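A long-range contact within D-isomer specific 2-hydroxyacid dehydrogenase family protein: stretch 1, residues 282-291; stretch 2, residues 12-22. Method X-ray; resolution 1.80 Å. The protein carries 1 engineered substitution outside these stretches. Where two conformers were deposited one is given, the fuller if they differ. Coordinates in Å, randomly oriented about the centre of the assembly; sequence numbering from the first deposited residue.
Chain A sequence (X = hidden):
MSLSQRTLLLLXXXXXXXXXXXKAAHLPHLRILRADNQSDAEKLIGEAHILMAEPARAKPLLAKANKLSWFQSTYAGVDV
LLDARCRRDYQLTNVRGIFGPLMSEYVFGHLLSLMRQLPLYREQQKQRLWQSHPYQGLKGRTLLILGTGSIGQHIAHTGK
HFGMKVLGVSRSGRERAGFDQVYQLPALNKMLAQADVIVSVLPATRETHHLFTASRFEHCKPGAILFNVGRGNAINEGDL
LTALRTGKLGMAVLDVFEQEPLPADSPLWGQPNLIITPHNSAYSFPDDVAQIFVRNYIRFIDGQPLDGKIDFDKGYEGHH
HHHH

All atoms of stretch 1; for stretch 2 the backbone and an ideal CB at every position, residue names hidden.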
# COMPACT_ATOMS: atom_id res chain seq x y z
N ALA A 282 0.94 -0.19 5.71
CA ALA A 282 -0.01 -1.26 5.99
C ALA A 282 0.64 -2.61 5.72
O ALA A 282 0.58 -3.11 4.61
CB ALA A 282 -1.28 -1.07 5.14
N TYR A 283 1.28 -3.13 6.76
CA TYR A 283 2.01 -4.40 6.75
C TYR A 283 1.08 -5.55 6.47
O TYR A 283 -0.10 -5.48 6.80
CB TYR A 283 2.66 -4.61 8.13
CG TYR A 283 3.64 -5.73 8.12
CD1 TYR A 283 3.35 -6.97 8.72
CD2 TYR A 283 4.87 -5.57 7.49
CE1 TYR A 283 4.29 -8.03 8.67
CE2 TYR A 283 5.80 -6.62 7.42
CZ TYR A 283 5.50 -7.83 8.01
OH TYR A 283 6.46 -8.82 7.93
N SER A 284 1.60 -6.63 5.85
CA SER A 284 0.79 -7.83 5.62
C SER A 284 0.99 -8.72 6.82
O SER A 284 2.03 -9.41 6.92
CB SER A 284 1.30 -8.61 4.37
OG SER A 284 0.98 -7.92 3.16
N PHE A 285 0.03 -8.72 7.73
CA PHE A 285 0.18 -9.44 8.98
C PHE A 285 -0.08 -10.91 8.76
O PHE A 285 -1.06 -11.25 8.06
CB PHE A 285 -0.73 -8.84 10.05
CG PHE A 285 -0.15 -7.58 10.65
CD1 PHE A 285 0.64 -7.63 11.80
CD2 PHE A 285 -0.33 -6.35 10.03
CE1 PHE A 285 1.19 -6.46 12.33
CE2 PHE A 285 0.23 -5.18 10.56
CZ PHE A 285 0.97 -5.25 11.70
N PRO A 286 0.78 -11.80 9.30
CA PRO A 286 0.68 -13.20 8.87
C PRO A 286 -0.66 -13.84 9.24
O PRO A 286 -1.18 -14.61 8.45
CB PRO A 286 1.83 -13.89 9.61
CG PRO A 286 2.84 -12.80 9.79
CD PRO A 286 2.04 -11.54 10.04
N ASP A 287 -1.22 -13.48 10.39
CA ASP A 287 -2.53 -14.02 10.78
C ASP A 287 -3.56 -13.76 9.69
O ASP A 287 -4.37 -14.65 9.38
CB ASP A 287 -3.00 -13.46 12.14
CG ASP A 287 -2.14 -13.94 13.31
OD1 ASP A 287 -1.05 -13.38 13.52
OD2 ASP A 287 -2.56 -14.86 14.04
N ASP A 288 -3.55 -12.59 9.07
CA ASP A 288 -4.54 -12.30 8.04
C ASP A 288 -4.19 -12.88 6.68
O ASP A 288 -5.08 -13.31 5.94
CB ASP A 288 -4.78 -10.82 7.91
CG ASP A 288 -5.55 -10.26 9.10
OD1 ASP A 288 -6.10 -11.03 9.91
OD2 ASP A 288 -5.61 -9.04 9.21
N VAL A 289 -2.90 -12.89 6.36
CA VAL A 289 -2.45 -13.47 5.10
C VAL A 289 -2.66 -15.00 5.12
O VAL A 289 -3.06 -15.58 4.12
CB VAL A 289 -0.96 -13.12 4.80
CG1 VAL A 289 -0.47 -13.83 3.52
CG2 VAL A 289 -0.76 -11.62 4.66
N ALA A 290 -2.43 -15.65 6.26
CA ALA A 290 -2.61 -17.10 6.34
C ALA A 290 -4.06 -17.48 6.13
O ALA A 290 -4.35 -18.52 5.53
CB ALA A 290 -2.11 -17.63 7.66
N GLN A 291 -4.97 -16.64 6.62
CA GLN A 291 -6.39 -16.82 6.42
C GLN A 291 -6.73 -16.74 4.93
O GLN A 291 -7.51 -17.56 4.44
CB GLN A 291 -7.15 -15.75 7.22
CG GLN A 291 -8.65 -15.96 7.34
CD GLN A 291 -9.34 -14.87 8.19
OE1 GLN A 291 -10.56 -14.92 8.41
NE2 GLN A 291 -8.57 -13.90 8.67
N UNK A 12 9.27 -16.65 2.93
CA UNK A 12 8.87 -15.36 3.50
C UNK A 12 9.73 -14.95 4.70
O UNK A 12 10.19 -15.80 5.45
CB UNK A 12 7.40 -15.41 3.92
N UNK A 13 9.88 -13.64 4.91
CA UNK A 13 10.60 -13.17 6.10
C UNK A 13 9.79 -13.56 7.34
O UNK A 13 10.33 -13.67 8.42
CB UNK A 13 10.83 -11.66 6.05
N UNK A 14 8.49 -13.84 7.14
CA UNK A 14 7.63 -14.32 8.22
C UNK A 14 7.44 -15.84 8.28
O UNK A 14 6.46 -16.33 8.85
CB UNK A 14 6.26 -13.66 8.09
N UNK A 15 8.37 -16.59 7.68
CA UNK A 15 8.30 -18.05 7.65
C UNK A 15 7.93 -18.73 8.97
O UNK A 15 7.15 -19.67 8.99
CB UNK A 15 9.65 -18.60 7.19
N UNK A 16 8.57 -18.30 10.06
CA UNK A 16 8.34 -18.96 11.33
C UNK A 16 6.86 -18.84 11.74
O UNK A 16 6.24 -19.83 12.15
CB UNK A 16 9.25 -18.36 12.41
N UNK A 17 6.30 -17.64 11.56
CA UNK A 17 4.90 -17.37 11.87
C UNK A 17 4.01 -18.16 10.89
O UNK A 17 3.09 -18.85 11.31
CB UNK A 17 4.61 -15.87 11.79
N UNK A 18 4.30 -18.08 9.60
CA UNK A 18 3.49 -18.86 8.62
C UNK A 18 3.49 -20.36 8.90
O UNK A 18 2.44 -21.04 8.76
CB UNK A 18 4.01 -18.62 7.20
N UNK A 19 4.66 -20.90 9.23
CA UNK A 19 4.77 -22.35 9.47
C UNK A 19 3.91 -22.77 10.66
O UNK A 19 3.24 -23.81 10.59
CB UNK A 19 6.23 -22.75 9.71
N UNK A 20 3.98 -21.98 11.74
CA UNK A 20 3.16 -22.22 12.93
C UNK A 20 1.68 -22.18 12.56
O UNK A 20 0.95 -23.10 12.89
CB UNK A 20 3.47 -21.19 14.02
N UNK A 21 1.27 -21.14 11.86
CA UNK A 21 -0.15 -20.96 11.52
C UNK A 21 -0.69 -22.05 10.61
O UNK A 21 -1.80 -22.60 10.83
CB UNK A 21 -0.36 -19.60 10.85
N UNK A 22 0.09 -22.36 9.58
CA UNK A 22 -0.28 -23.41 8.62
C UNK A 22 -0.27 -24.83 9.19
O UNK A 22 -1.06 -25.68 8.77
CB UNK A 22 0.67 -23.35 7.42

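Position 12 is out of reach of stretch 1, so the choice is open. It starts a type I turn that ends at 15; a small polar side chain is common at such a start. Ser12 OG accepts a hydrogen bond from the backbone N of position 14, 2.9 Å away.

Position 13 lies within the turn, its CB sideways to stretch 1. A medium or long polar side chain could approach the hydroxyl of Tyr283. It is Gln13, with OE1 3.5 Å from Tyr283 OH.

Position 14 points toward stretch 1, its ideal CB 3.9 Å from Pro286 CG and 4.8 Å from Tyr283 OH. A short polar side chain, such as Asp, Asn or Ser, would suit. It is Asp14. Tyr283 OH donates a hydrogen bond to Asp14 OD2 at 2.7 Å.

Positions 15 and 16 are out of reach, and many residues would fit. Asn15 N donates to Ser12 O at 3.0 Å and closes the turn; Asn15 OD1 accepts from Ser12 N at 2.8 Å. Ala16 adds no contact.

Position 17 points toward stretch 1, its ideal CB 4.0 Å from Pro286 CB. A flat or aliphatic group would pack on the proline, and a basic one would suit the charge of Asp287 further out. It is His17. Pro286 CB lies over its ring face, 3.7 Å from the centroid, a CH-pi contact. His17 NE2 is 3.2 Å from Asp287 OD1.

Position 18 has a sideways CB, but its CA is 6.3 Å from the CA of Pro286. A large side chain could swing in beside Pro286 and Val289; Tyr, Phe or Met are plausible. It is Tyr18. Pro286 CB sits over its ring face, 4.0 Å from the centroid. Val289 CB lies at the ring edge, 3.2 Å from Tyr18 OH. That hydroxyl donates to a water, which donates to Asp14 OD2 and Ser284 O.

Positions 19 and 20 offer stretch 1 no close CB. Stretch 1 sets no limit, and many polar or charged residues would do. Glu19 and Arg20 make no contact.

Position 21 points toward stretch 1; its ideal CB is 4.1 Å from Ala290 CB. An aliphatic residue would suit. Leu21 fits: its CD1 is 3.8 Å from Ala290 CB and 4.0 Å from Pro286 CB.

Position 22 is sideways, so a longer apolar chain is needed to reach Ala290. Leu22 does so, CD1 to Ala290 CB at 4.3 Å.

Stretch 2, residues 12-22: SQDNAHYERLL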
# COMPACT_ATOMS: atom_id res chain seq x y z
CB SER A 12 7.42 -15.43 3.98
OG SER A 12 7.06 -14.23 4.64
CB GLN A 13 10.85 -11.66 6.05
CG GLN A 13 9.62 -10.79 5.99
CD GLN A 13 9.99 -9.32 5.91
OE1 GLN A 13 9.78 -8.57 6.85
NE2 GLN A 13 10.58 -8.91 4.77
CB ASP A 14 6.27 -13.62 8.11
CG ASP A 14 6.34 -12.12 8.40
OD1 ASP A 14 7.08 -11.71 9.34
OD2 ASP A 14 5.66 -11.35 7.68
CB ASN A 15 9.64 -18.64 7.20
CG ASN A 15 9.76 -18.77 5.69
OD1 ASN A 15 8.81 -18.54 4.95
ND2 ASN A 15 10.96 -19.13 5.21
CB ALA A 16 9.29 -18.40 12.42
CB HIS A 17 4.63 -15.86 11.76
CG HIS A 17 3.43 -15.39 12.52
ND1 HIS A 17 3.23 -14.06 12.85
CD2 HIS A 17 2.38 -16.07 13.04
CE1 HIS A 17 2.09 -13.95 13.51
NE2 HIS A 17 1.56 -15.16 13.64
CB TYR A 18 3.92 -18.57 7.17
CG TYR A 18 3.45 -17.21 6.73
CD1 TYR A 18 2.08 -16.89 6.76
CD2 TYR A 18 4.35 -16.24 6.27
CE1 TYR A 18 1.63 -15.61 6.39
CE2 TYR A 18 3.91 -14.99 5.89
CZ TYR A 18 2.55 -14.68 5.95
OH TYR A 18 2.09 -13.42 5.56
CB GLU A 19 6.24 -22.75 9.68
CG GLU A 19 6.46 -24.23 9.95
CD GLU A 19 7.93 -24.59 10.03
OE1 GLU A 19 8.63 -24.00 10.86
OE2 GLU A 19 8.37 -25.46 9.25
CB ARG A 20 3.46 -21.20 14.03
CG ARG A 20 2.47 -21.20 15.19
CD ARG A 20 3.02 -20.48 16.42
NE ARG A 20 3.28 -19.07 16.17
CZ ARG A 20 2.35 -18.15 15.94
NH1 ARG A 20 1.07 -18.50 15.90
NH2 ARG A 20 2.70 -16.89 15.75
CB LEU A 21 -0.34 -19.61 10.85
CG LEU A 21 -0.33 -18.36 11.74
CD1 LEU A 21 -0.15 -17.14 10.89
CD2 LEU A 21 -1.64 -18.32 12.56
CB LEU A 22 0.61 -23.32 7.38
CG LEU A 22 0.05 -22.60 6.15
CD1 LEU A 22 -1.12 -21.61 6.41
CD2 LEU A 22 1.15 -21.92 5.38
O HOH W 1 3.82 -11.39 5.80
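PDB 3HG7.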